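Long-range contacts in inorganic pyrophosphatase (Shewanella sp. AS-11, PDB 6LL8), which probably hydrolyses inorganic diphosphate to two phosphates, using divalent metal ions held in its active site: residues A[68-73]-A[88-93]; A[3-8]-A[33-38]; A[72-77]-A[99-104]; A[61-66]-A[81-86]. One frame throughout, in Å; residues are numbered along the deposited sequence. Where two conformers were deposited one is given.

Interaction 1 (A[68-73]-A[88-93]). With MG (magnesium ion), chain C; MG (magnesium ion), chain D; 2PN (imidodiphosphoric acid), chain I.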
# COMPACT_ATOMS: atom_id res chain seq x y z
N GLU A 68 -12.03 -18.11 -6.90
CA GLU A 68 -10.58 -18.09 -7.16
C GLU A 68 -10.14 -16.63 -7.08
O GLU A 68 -10.77 -15.76 -7.67
CB GLU A 68 -10.25 -18.68 -8.52
CG GLU A 68 -10.44 -20.18 -8.58
CD GLU A 68 -10.26 -20.73 -9.98
OE1 GLU A 68 -10.94 -20.22 -10.86
OE2 GLU A 68 -9.54 -21.72 -10.13
N VAL A 69 -9.05 -16.42 -6.36
CA VAL A 69 -8.56 -15.07 -6.05
C VAL A 69 -7.10 -14.95 -6.43
O VAL A 69 -6.27 -15.79 -6.07
CB VAL A 69 -8.77 -14.73 -4.58
CG1 VAL A 69 -8.25 -13.36 -4.24
CG2 VAL A 69 -10.22 -14.84 -4.20
N TYR A 70 -6.78 -13.86 -7.12
CA TYR A 70 -5.39 -13.46 -7.41
C TYR A 70 -5.14 -12.25 -6.54
O TYR A 70 -5.73 -11.17 -6.73
CB TYR A 70 -5.18 -13.18 -8.89
CG TYR A 70 -3.77 -13.43 -9.35
CD1 TYR A 70 -2.70 -12.74 -8.81
CD2 TYR A 70 -3.51 -14.33 -10.37
CE1 TYR A 70 -1.41 -13.00 -9.23
CE2 TYR A 70 -2.22 -14.58 -10.82
CZ TYR A 70 -1.16 -13.91 -10.23
OH TYR A 70 0.15 -14.13 -10.59
N ILE A 71 -4.30 -12.45 -5.52
CA ILE A 71 -3.97 -11.43 -4.51
C ILE A 71 -2.94 -10.47 -5.10
O ILE A 71 -1.97 -10.90 -5.71
CB ILE A 71 -3.43 -12.11 -3.25
CG1 ILE A 71 -4.46 -13.04 -2.60
CG2 ILE A 71 -2.85 -11.10 -2.26
CD1 ILE A 71 -5.58 -12.37 -1.89
N VAL A 72 -3.12 -9.19 -4.83
CA VAL A 72 -2.18 -8.12 -5.25
C VAL A 72 -1.70 -7.39 -4.01
O VAL A 72 -2.50 -6.99 -3.17
CB VAL A 72 -2.89 -7.17 -6.23
CG1 VAL A 72 -1.97 -6.06 -6.71
CG2 VAL A 72 -3.48 -7.91 -7.41
N ASP A 73 -0.40 -7.13 -3.95
CA ASP A 73 0.16 -6.07 -3.09
C ASP A 73 0.12 -6.42 -1.60
O ASP A 73 0.25 -5.49 -0.79
CB ASP A 73 -0.49 -4.73 -3.40
CG ASP A 73 0.12 -3.48 -2.85
OD1 ASP A 73 1.38 -3.33 -2.88
OD2 ASP A 73 -0.68 -2.62 -2.46
N THR A 88 -9.95 -20.03 -3.03
CA THR A 88 -8.73 -20.65 -3.54
C THR A 88 -7.87 -19.51 -4.07
O THR A 88 -8.24 -18.83 -5.03
CB THR A 88 -9.02 -21.66 -4.63
OG1 THR A 88 -9.86 -22.69 -4.09
CG2 THR A 88 -7.75 -22.26 -5.18
N ILE A 89 -6.70 -19.34 -3.45
CA ILE A 89 -5.73 -18.34 -3.96
C ILE A 89 -5.00 -18.97 -5.13
O ILE A 89 -4.27 -19.97 -4.95
CB ILE A 89 -4.77 -17.88 -2.86
CG1 ILE A 89 -5.51 -17.22 -1.70
CG2 ILE A 89 -3.71 -16.96 -3.43
CD1 ILE A 89 -4.70 -17.03 -0.45
N VAL A 90 -5.20 -18.42 -6.32
CA VAL A 90 -4.55 -18.90 -7.53
C VAL A 90 -3.25 -18.16 -7.82
O VAL A 90 -2.42 -18.65 -8.58
CB VAL A 90 -5.48 -18.90 -8.75
CG1 VAL A 90 -6.62 -19.89 -8.53
CG2 VAL A 90 -5.99 -17.51 -9.10
N GLY A 91 -3.08 -17.00 -7.20
CA GLY A 91 -1.88 -16.21 -7.47
C GLY A 91 -1.66 -15.15 -6.44
O GLY A 91 -2.62 -14.72 -5.79
N ILE A 92 -0.42 -14.70 -6.32
CA ILE A 92 -0.02 -13.51 -5.55
C ILE A 92 0.96 -12.75 -6.43
O ILE A 92 1.96 -13.35 -6.87
CB ILE A 92 0.62 -13.84 -4.21
CG1 ILE A 92 -0.32 -14.70 -3.35
CG2 ILE A 92 1.02 -12.56 -3.48
CD1 ILE A 92 0.32 -15.21 -2.08
N VAL A 93 0.74 -11.47 -6.62
CA VAL A 93 1.75 -10.56 -7.22
C VAL A 93 2.00 -9.48 -6.19
O VAL A 93 1.06 -8.82 -5.73
CB VAL A 93 1.32 -10.02 -8.59
CG1 VAL A 93 -0.02 -9.30 -8.59
CG2 VAL A 93 2.41 -9.13 -9.14
MG MG C . -0.37 -1.00 -1.33
MG MG D . 2.51 -1.53 -3.19
P1 2PN I . 2.47 -0.51 -0.18
O1 2PN I . 1.11 -1.17 -0.04
O2 2PN I . 2.38 0.99 -0.29
O3 2PN I . 3.26 -1.12 -1.33
N1 2PN I . 3.31 -0.86 1.19
P2 2PN I . 3.82 0.01 2.49
O4 2PN I . 3.32 -0.77 3.70
O5 2PN I . 3.18 1.38 2.43
O6 2PN I . 5.33 0.07 2.44
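The ring of Y70 lies flat against the backbone of G91: G91 CA stands 3.5 Å from the ring centroid and only 4° off the ring normal, a CH-pi contact over the middle of one face. Glycine is what permits this, since a beta carbon on G91 would fall 2.2 Å from Y70 CE2. With chi1 at -152°, CG lies roughly anti to the backbone N, which sets the start of the ring beside the carbonyl carbon. V93 closes the same side of the sheet, its CG1 reaching Y70 CE1 at 4.0 Å and V72 CG2 at 3.9 Å; the side chains of V72 and V93 run side by side. Helix 117-128 packs on V93 and Y70 from this side, while Y70 OH is hydrogen-bonded to E108.

The two segments are neighbouring parallel strands, fourth and fifth across a six-stranded sheet with strand order 3-2-1-4-5-6, the Rossmann-like order of the DHH domain. A beta bulge interrupts the pairing: V69 O accepts from V90 N, and the extra residue V90 shifts the register by one before Y70 meets G91.

I71 occupies the other face, where CB touches I92 CG1 at 4.0 Å and CG1 lies 4.1 Å from I89 CG2, the side chains of I71 and I89 crossing at a slant. Its backbone N donates to G91 O, and its O receives V93 N at 2.9 Å. The last bond of the ladder, D73 N to V93 O at 2.9 Å and 168°, fixes the residue whose OD2 and OD1 each bind a magnesium ion that also holds the imidodiphosphate.

Interaction 2 (A[3-8]-A[33-38])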
# COMPACT_ATOMS: atom_id res chain seq x y z
N SER A 3 -15.09 -16.28 -13.37
CA SER A 3 -13.87 -15.42 -13.40
C SER A 3 -13.18 -15.48 -12.06
O SER A 3 -13.88 -15.55 -11.06
CB SER A 3 -14.21 -13.97 -13.70
OG SER A 3 -14.63 -13.76 -15.04
N MET A 4 -11.87 -15.43 -12.07
CA MET A 4 -11.11 -15.12 -10.84
C MET A 4 -11.35 -13.66 -10.47
O MET A 4 -11.64 -12.83 -11.35
CB MET A 4 -9.62 -15.38 -11.03
CG MET A 4 -8.89 -14.36 -11.89
SD MET A 4 -7.17 -14.73 -12.19
CE MET A 4 -7.34 -15.84 -13.59
N TYR A 5 -11.18 -13.36 -9.20
CA TYR A 5 -11.17 -11.97 -8.73
C TYR A 5 -9.74 -11.58 -8.42
O TYR A 5 -9.03 -12.30 -7.72
CB TYR A 5 -12.06 -11.82 -7.50
CG TYR A 5 -13.52 -11.91 -7.84
CD1 TYR A 5 -14.22 -10.79 -8.23
CD2 TYR A 5 -14.20 -13.10 -7.75
CE1 TYR A 5 -15.55 -10.85 -8.57
CE2 TYR A 5 -15.54 -13.17 -8.08
CZ TYR A 5 -16.22 -12.05 -8.48
OH TYR A 5 -17.55 -12.12 -8.78
N VAL A 6 -9.36 -10.41 -8.89
CA VAL A 6 -8.03 -9.83 -8.67
C VAL A 6 -8.19 -8.72 -7.66
O VAL A 6 -8.94 -7.77 -7.93
CB VAL A 6 -7.43 -9.32 -9.99
CG1 VAL A 6 -6.00 -8.88 -9.73
CG2 VAL A 6 -7.49 -10.38 -11.08
N VAL A 7 -7.57 -8.84 -6.49
CA VAL A 7 -7.90 -7.92 -5.39
C VAL A 7 -6.67 -7.69 -4.51
O VAL A 7 -5.95 -8.61 -4.12
CB VAL A 7 -9.12 -8.40 -4.62
CG1 VAL A 7 -8.89 -9.72 -3.98
CG2 VAL A 7 -9.56 -7.39 -3.59
N GLY A 8 -6.49 -6.42 -4.19
CA GLY A 8 -5.41 -5.97 -3.32
C GLY A 8 -5.81 -5.89 -1.87
O GLY A 8 -6.79 -6.48 -1.43
N PRO A 33 -10.42 -15.76 -17.62
CA PRO A 33 -11.43 -14.80 -17.19
C PRO A 33 -11.13 -14.23 -15.80
O PRO A 33 -10.90 -14.97 -14.84
CB PRO A 33 -12.71 -15.62 -17.23
CG PRO A 33 -12.47 -16.52 -18.41
CD PRO A 33 -11.03 -16.93 -18.28
N ALA A 34 -11.22 -12.91 -15.70
CA ALA A 34 -10.83 -12.18 -14.49
C ALA A 34 -11.70 -10.96 -14.28
O ALA A 34 -12.14 -10.33 -15.26
CB ALA A 34 -9.37 -11.78 -14.54
N ILE A 35 -11.89 -10.59 -13.04
CA ILE A 35 -12.63 -9.38 -12.61
C ILE A 35 -11.75 -8.68 -11.58
O ILE A 35 -11.37 -9.28 -10.58
CB ILE A 35 -14.00 -9.74 -12.02
CG1 ILE A 35 -14.87 -10.43 -13.05
CG2 ILE A 35 -14.67 -8.49 -11.46
CD1 ILE A 35 -16.07 -11.11 -12.47
N ALA A 36 -11.49 -7.39 -11.77
CA ALA A 36 -10.83 -6.55 -10.76
C ALA A 36 -11.80 -6.22 -9.63
O ALA A 36 -12.97 -5.89 -9.89
CB ALA A 36 -10.31 -5.29 -11.37
N ALA A 37 -11.34 -6.26 -8.40
CA ALA A 37 -12.19 -5.94 -7.26
C ALA A 37 -11.41 -5.12 -6.25
O ALA A 37 -10.18 -4.98 -6.34
CB ALA A 37 -12.78 -7.18 -6.65
N ARG A 38 -12.13 -4.61 -5.27
CA ARG A 38 -11.56 -3.83 -4.17
C ARG A 38 -12.28 -4.17 -2.86
O ARG A 38 -13.48 -4.45 -2.87
CB ARG A 38 -11.62 -2.34 -4.43
CG ARG A 38 -13.02 -1.77 -4.58
CD ARG A 38 -13.00 -0.33 -5.05
NE ARG A 38 -14.32 0.11 -5.45
CZ ARG A 38 -15.21 0.75 -4.70
NH1 ARG A 38 -14.94 1.09 -3.47
NH2 ARG A 38 -16.36 1.08 -5.25
O HOH W 1 -7.87 -4.04 -5.13
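The ring of Y5 and the branched side chain of I35 lie side by side and point the same way, with Y5 CE1 3.8 Å from I35 CG2. The small A37 also borders the ring, its CB 4.2 Å from Y5 CD1. At the other end of I35, CD1 fits against S3 CB at 3.6 Å, so the isoleucine is wedged between serine and tyrosine. Cutting Y5 back to an alanine would probably open a gap beside I35 and A37 and cost K61 its cation-pi partner.

On the opposite face the bump is M4 and the hollow is A34. M4 CG, turned between the backbone N and the carbonyl carbon (chi1 74°), drops to 3.7 Å from A34 CB, which V6 CG2 also touches. These are the two strands of a right-handed beta-alpha-beta unit whose helix, 14-29, packs on this M4 and V6 face.

Four backbone bonds join the strands in parallel, from M4 N to P33 O through A37 N to V6 O at 2.9 Å. Beyond them a water bridges G8 N and A37 O, each by a hydrogen bond. The side chains therefore add apolar fit, and the polar grip is left to the backbone and this water.

Interaction 3 (A[72-77]-A[99-104]). With CA (calcium ion), chain H; MG (magnesium ion), chain C; MG (magnesium ion), chain D; 2PN (imidodiphosphoric acid), chain I.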
# COMPACT_ATOMS: atom_id res chain seq x y z
N VAL A 72 -3.12 -9.19 -4.83
CA VAL A 72 -2.18 -8.12 -5.25
C VAL A 72 -1.70 -7.39 -4.01
O VAL A 72 -2.50 -6.99 -3.17
CB VAL A 72 -2.89 -7.17 -6.23
CG1 VAL A 72 -1.97 -6.06 -6.71
CG2 VAL A 72 -3.48 -7.91 -7.41
N ASP A 73 -0.40 -7.13 -3.95
CA ASP A 73 0.16 -6.07 -3.09
C ASP A 73 0.12 -6.42 -1.60
O ASP A 73 0.25 -5.49 -0.79
CB ASP A 73 -0.49 -4.73 -3.40
CG ASP A 73 0.12 -3.48 -2.85
OD1 ASP A 73 1.38 -3.33 -2.88
OD2 ASP A 73 -0.68 -2.62 -2.46
N HIS A 74 0.04 -7.68 -1.24
CA HIS A 74 0.28 -8.17 0.13
C HIS A 74 0.33 -9.69 0.12
O HIS A 74 -0.10 -10.30 -0.86
CB HIS A 74 -0.81 -7.68 1.10
CG HIS A 74 -2.09 -8.40 0.95
ND1 HIS A 74 -2.43 -9.45 1.79
CD2 HIS A 74 -3.08 -8.20 0.07
CE1 HIS A 74 -3.63 -9.86 1.37
NE2 HIS A 74 -4.08 -9.13 0.35
N SER A 75 0.70 -10.29 1.26
CA SER A 75 0.50 -11.73 1.45
C SER A 75 0.11 -12.05 2.89
O SER A 75 0.59 -13.05 3.45
CB SER A 75 1.67 -12.53 0.97
OG SER A 75 2.88 -12.17 1.62
N GLU A 76 -0.79 -11.25 3.45
CA GLU A 76 -1.15 -11.30 4.88
C GLU A 76 -2.60 -11.69 5.10
O GLU A 76 -3.50 -11.11 4.48
CB GLU A 76 -0.99 -9.91 5.51
CG GLU A 76 0.39 -9.31 5.40
CD GLU A 76 1.50 -9.99 6.17
OE1 GLU A 76 1.24 -10.58 7.22
OE2 GLU A 76 2.63 -9.94 5.69
N ILE A 77 -2.84 -12.55 6.09
CA ILE A 77 -4.22 -12.83 6.53
C ILE A 77 -4.91 -11.53 6.92
O ILE A 77 -6.07 -11.32 6.54
CB ILE A 77 -4.24 -13.84 7.68
CG1 ILE A 77 -3.82 -15.20 7.16
CG2 ILE A 77 -5.58 -13.92 8.39
CD1 ILE A 77 -3.60 -16.22 8.27
N GLY A 99 4.03 -13.06 4.09
CA GLY A 99 3.11 -13.13 5.22
C GLY A 99 2.54 -14.49 5.41
O GLY A 99 3.01 -15.50 4.87
N ASP A 100 1.47 -14.54 6.22
CA ASP A 100 0.92 -15.80 6.73
C ASP A 100 -0.24 -16.32 5.90
O ASP A 100 -0.84 -17.32 6.31
CB ASP A 100 0.60 -15.65 8.21
CG ASP A 100 -0.37 -14.56 8.57
OD1 ASP A 100 -0.73 -13.75 7.72
OD2 ASP A 100 -0.72 -14.53 9.81
N LEU A 101 -0.49 -15.79 4.70
CA LEU A 101 -1.33 -16.54 3.77
C LEU A 101 -0.68 -17.89 3.47
O LEU A 101 0.56 -18.04 3.46
CB LEU A 101 -1.57 -15.77 2.47
CG LEU A 101 -2.45 -14.54 2.58
CD1 LEU A 101 -2.55 -13.87 1.23
CD2 LEU A 101 -3.82 -14.85 3.15
N THR A 102 -1.56 -18.86 3.22
CA THR A 102 -1.21 -20.22 2.81
C THR A 102 -2.25 -20.69 1.82
O THR A 102 -3.35 -20.14 1.76
CB THR A 102 -1.16 -21.16 4.01
OG1 THR A 102 -2.44 -21.19 4.61
CG2 THR A 102 -0.09 -20.84 5.03
N THR A 103 -1.92 -21.73 1.08
CA THR A 103 -2.89 -22.43 0.22
C THR A 103 -2.79 -23.94 0.45
O THR A 103 -1.79 -24.42 0.99
CB THR A 103 -2.67 -22.09 -1.26
OG1 THR A 103 -1.47 -22.74 -1.70
CG2 THR A 103 -2.61 -20.61 -1.52
N SER A 104 -3.75 -24.67 -0.06
CA SER A 104 -3.66 -26.14 -0.06
C SER A 104 -3.21 -26.64 -1.44
O SER A 104 -2.91 -27.83 -1.55
CB SER A 104 -4.94 -26.78 0.36
OG SER A 104 -5.95 -26.52 -0.59
CA CA H . 3.13 -18.16 4.37
MG MG C . -0.37 -1.00 -1.33
MG MG D . 2.51 -1.53 -3.19
P1 2PN I . 2.47 -0.51 -0.18
O1 2PN I . 1.11 -1.17 -0.04
O2 2PN I . 2.38 0.99 -0.29
O3 2PN I . 3.26 -1.12 -1.33
N1 2PN I . 3.31 -0.86 1.19
P2 2PN I . 3.82 0.01 2.49
O4 2PN I . 3.32 -0.77 3.70
O5 2PN I . 3.18 1.38 2.43
O6 2PN I . 5.33 0.07 2.44
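D100 OD1 accepts the backbone N-H of I77 at 2.9 Å, nearly straight at 169° and met nearly along the carboxylate's own C-O axis. The bond joins two loops that follow neighbouring parallel strands, 68-72 and 88-94, of the DHH domain; the first loop begins at the magnesium ligand D73. I77 also lays its aliphatic chain across the carboxylate at about a right angle, with CD1 3.6 Å from D100 CG.

S75 ties down the second loop from two atoms. Its OG, set between the backbone N and the carbonyl carbon by chi1 of 58°, accepts G99 N at 2.9 Å, and its O accepts L101 N in a longer bond whose donor stands above the carbonyl plane. G99 is pressed between this carbonyl and E76: a beta carbon on G99 would come within 2.3 Å of S75 O, and E76 OE2 already lies 3.3 Å from G99 CA. E76 OE1 and D100 OD1 sit 3.8 Å apart, a pairing of like charges that is probably eased by the salt bridge from E76 OE2 to K97.

L101 packs against the first loop, its CD2 4.0 Å from I77 CG1 and its CG and CD1 against the carbonyl carbon of S75. Within that loop, H74 ND1 accepts E76 N, which probably helps to fix the turn of the imidazole. The backbone on the far side of the second loop binds calcium: G99 O and L101 O each lie 2.7 Å from the ion.

Interaction 4 (A[61-66]-A[81-86])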
# COMPACT_ATOMS: atom_id res chain seq x y z
N LYS A 61 -16.24 -5.65 -3.31
CA LYS A 61 -16.62 -7.02 -2.98
C LYS A 61 -15.83 -7.45 -1.77
O LYS A 61 -14.61 -7.26 -1.75
CB LYS A 61 -16.36 -7.95 -4.16
CG LYS A 61 -16.70 -9.40 -3.91
CD LYS A 61 -16.62 -10.24 -5.14
CE LYS A 61 -16.89 -11.71 -4.91
NZ LYS A 61 -18.22 -11.95 -4.31
N THR A 62 -16.51 -7.97 -0.75
CA THR A 62 -15.84 -8.32 0.52
C THR A 62 -15.86 -9.83 0.80
O THR A 62 -15.03 -10.26 1.63
CB THR A 62 -16.39 -7.50 1.67
OG1 THR A 62 -17.79 -7.67 1.75
CG2 THR A 62 -16.05 -6.04 1.49
N SER A 63 -16.74 -10.60 0.20
CA SER A 63 -16.77 -12.06 0.45
C SER A 63 -16.35 -12.80 -0.80
O SER A 63 -16.85 -12.55 -1.91
CB SER A 63 -18.07 -12.52 0.96
OG SER A 63 -18.17 -13.92 0.78
N TYR A 64 -15.42 -13.70 -0.59
CA TYR A 64 -14.79 -14.44 -1.69
C TYR A 64 -14.82 -15.95 -1.46
O TYR A 64 -14.22 -16.69 -2.25
CB TYR A 64 -13.33 -14.00 -1.89
CG TYR A 64 -13.25 -12.58 -2.36
CD1 TYR A 64 -13.36 -11.55 -1.45
CD2 TYR A 64 -13.09 -12.25 -3.70
CE1 TYR A 64 -13.31 -10.24 -1.85
CE2 TYR A 64 -13.02 -10.93 -4.10
CZ TYR A 64 -13.11 -9.92 -3.18
OH TYR A 64 -13.06 -8.61 -3.58
N ALA A 65 -15.56 -16.44 -0.47
CA ALA A 65 -15.65 -17.89 -0.28
C ALA A 65 -16.10 -18.54 -1.59
O ALA A 65 -17.05 -18.05 -2.24
CB ALA A 65 -16.62 -18.23 0.81
N GLY A 66 -15.47 -19.65 -1.97
CA GLY A 66 -15.83 -20.40 -3.17
C GLY A 66 -15.24 -19.83 -4.45
O GLY A 66 -15.43 -20.43 -5.50
N PRO A 81 -9.24 -10.66 2.20
CA PRO A 81 -10.65 -10.81 2.56
C PRO A 81 -10.81 -11.66 3.82
O PRO A 81 -10.07 -12.61 4.01
CB PRO A 81 -11.24 -11.49 1.32
CG PRO A 81 -10.32 -11.09 0.17
CD PRO A 81 -8.94 -11.08 0.81
N ASP A 82 -11.86 -11.38 4.57
CA ASP A 82 -12.07 -12.08 5.85
C ASP A 82 -12.26 -13.59 5.62
O ASP A 82 -11.85 -14.38 6.47
CB ASP A 82 -13.26 -11.52 6.58
CG ASP A 82 -13.05 -10.15 7.17
OD1 ASP A 82 -11.89 -9.73 7.28
OD2 ASP A 82 -14.07 -9.56 7.60
N ASP A 83 -12.86 -13.98 4.50
CA ASP A 83 -13.19 -15.39 4.22
C ASP A 83 -12.22 -15.99 3.21
O ASP A 83 -12.55 -16.98 2.56
CB ASP A 83 -14.65 -15.55 3.84
CG ASP A 83 -15.04 -14.88 2.53
OD1 ASP A 83 -14.21 -14.16 1.92
OD2 ASP A 83 -16.20 -15.07 2.11
N ILE A 84 -11.01 -15.45 3.09
CA ILE A 84 -10.04 -15.99 2.09
C ILE A 84 -9.74 -17.46 2.35
O ILE A 84 -9.42 -18.15 1.38
CB ILE A 84 -8.78 -15.12 2.03
CG1 ILE A 84 -7.98 -15.31 0.73
CG2 ILE A 84 -7.90 -15.38 3.26
CD1 ILE A 84 -8.69 -14.89 -0.52
N ALA A 85 -9.83 -17.97 3.58
CA ALA A 85 -9.53 -19.41 3.81
C ALA A 85 -10.53 -20.30 3.09
O ALA A 85 -10.21 -21.48 2.89
CB ALA A 85 -9.47 -19.73 5.28
N GLN A 86 -11.70 -19.78 2.74
CA GLN A 86 -12.72 -20.57 2.02
C GLN A 86 -12.70 -20.26 0.54
O GLN A 86 -13.55 -20.77 -0.20
CB GLN A 86 -14.10 -20.30 2.61
CG GLN A 86 -14.27 -20.87 4.02
CD GLN A 86 -13.83 -19.91 5.09
OE1 GLN A 86 -14.30 -18.77 5.14
NE2 GLN A 86 -13.00 -20.41 5.99
O HOH W 2 -13.39 -9.18 3.57
O HOH W 3 -15.31 -11.92 3.91
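A type I beta turn from P81 to I84 presents D83 to the loop 61-66, joining the connections that lead into two neighbouring strands of the parallel sheet, 68-72 and 88-94. The D83 carboxylate is the grip. OD1 takes Y64 N on its syn lone pair at 2.8 Å and 166°, while OD2 makes a weak bond to A65 N at 3.0 Å. OD2 is also 2.6 Å from S63 OG, which donates to it from the syn side, though S63 was modelled in two conformers and this bond is less certain. An alanine in place of D83 would probably leave the Y64 and A65 amides without their side-chain acceptor and let the loop shift.

Y64 crosses P81 at about a right angle, with Y64 CD1 3.5 Å from P81 CG. Its hydroxyl donates to K61 O, and K61 CE lies over one ring face, toward the rim, so the ring is steadied from within its own loop. Two waters bridge the seam: T62 O accepts from both, one of them accepts D82 N, and the other takes D83 N in a weak bond. At the far end A65 CB rests on Q86 CB at 3.7 Å, and G66 N reaches Q86 O at 2.8 Å and 170°, from 38° above the carbonyl plane.

In the fold
From the N terminus, interaction 2 comes first and closes across helix 14-29, finishing before the others begin. The remaining three interlock. Interaction 4 opens in the loop after strand 59-60, and interactions 1 and 3 open before it closes at 81-86, so both cross it. Interactions 1 and 3 leave from one stretch, sharing V72 and D73; interaction 1 closes at 88-93 and interaction 3 further on, at 99-104. Strand 68-72 joins the groups: Y5 bonds it by backbone to interaction 2, while its V69 and I71 meet I84 of interaction 4. Sheet, entering loops and the loops near the metals are thus tied within one domain.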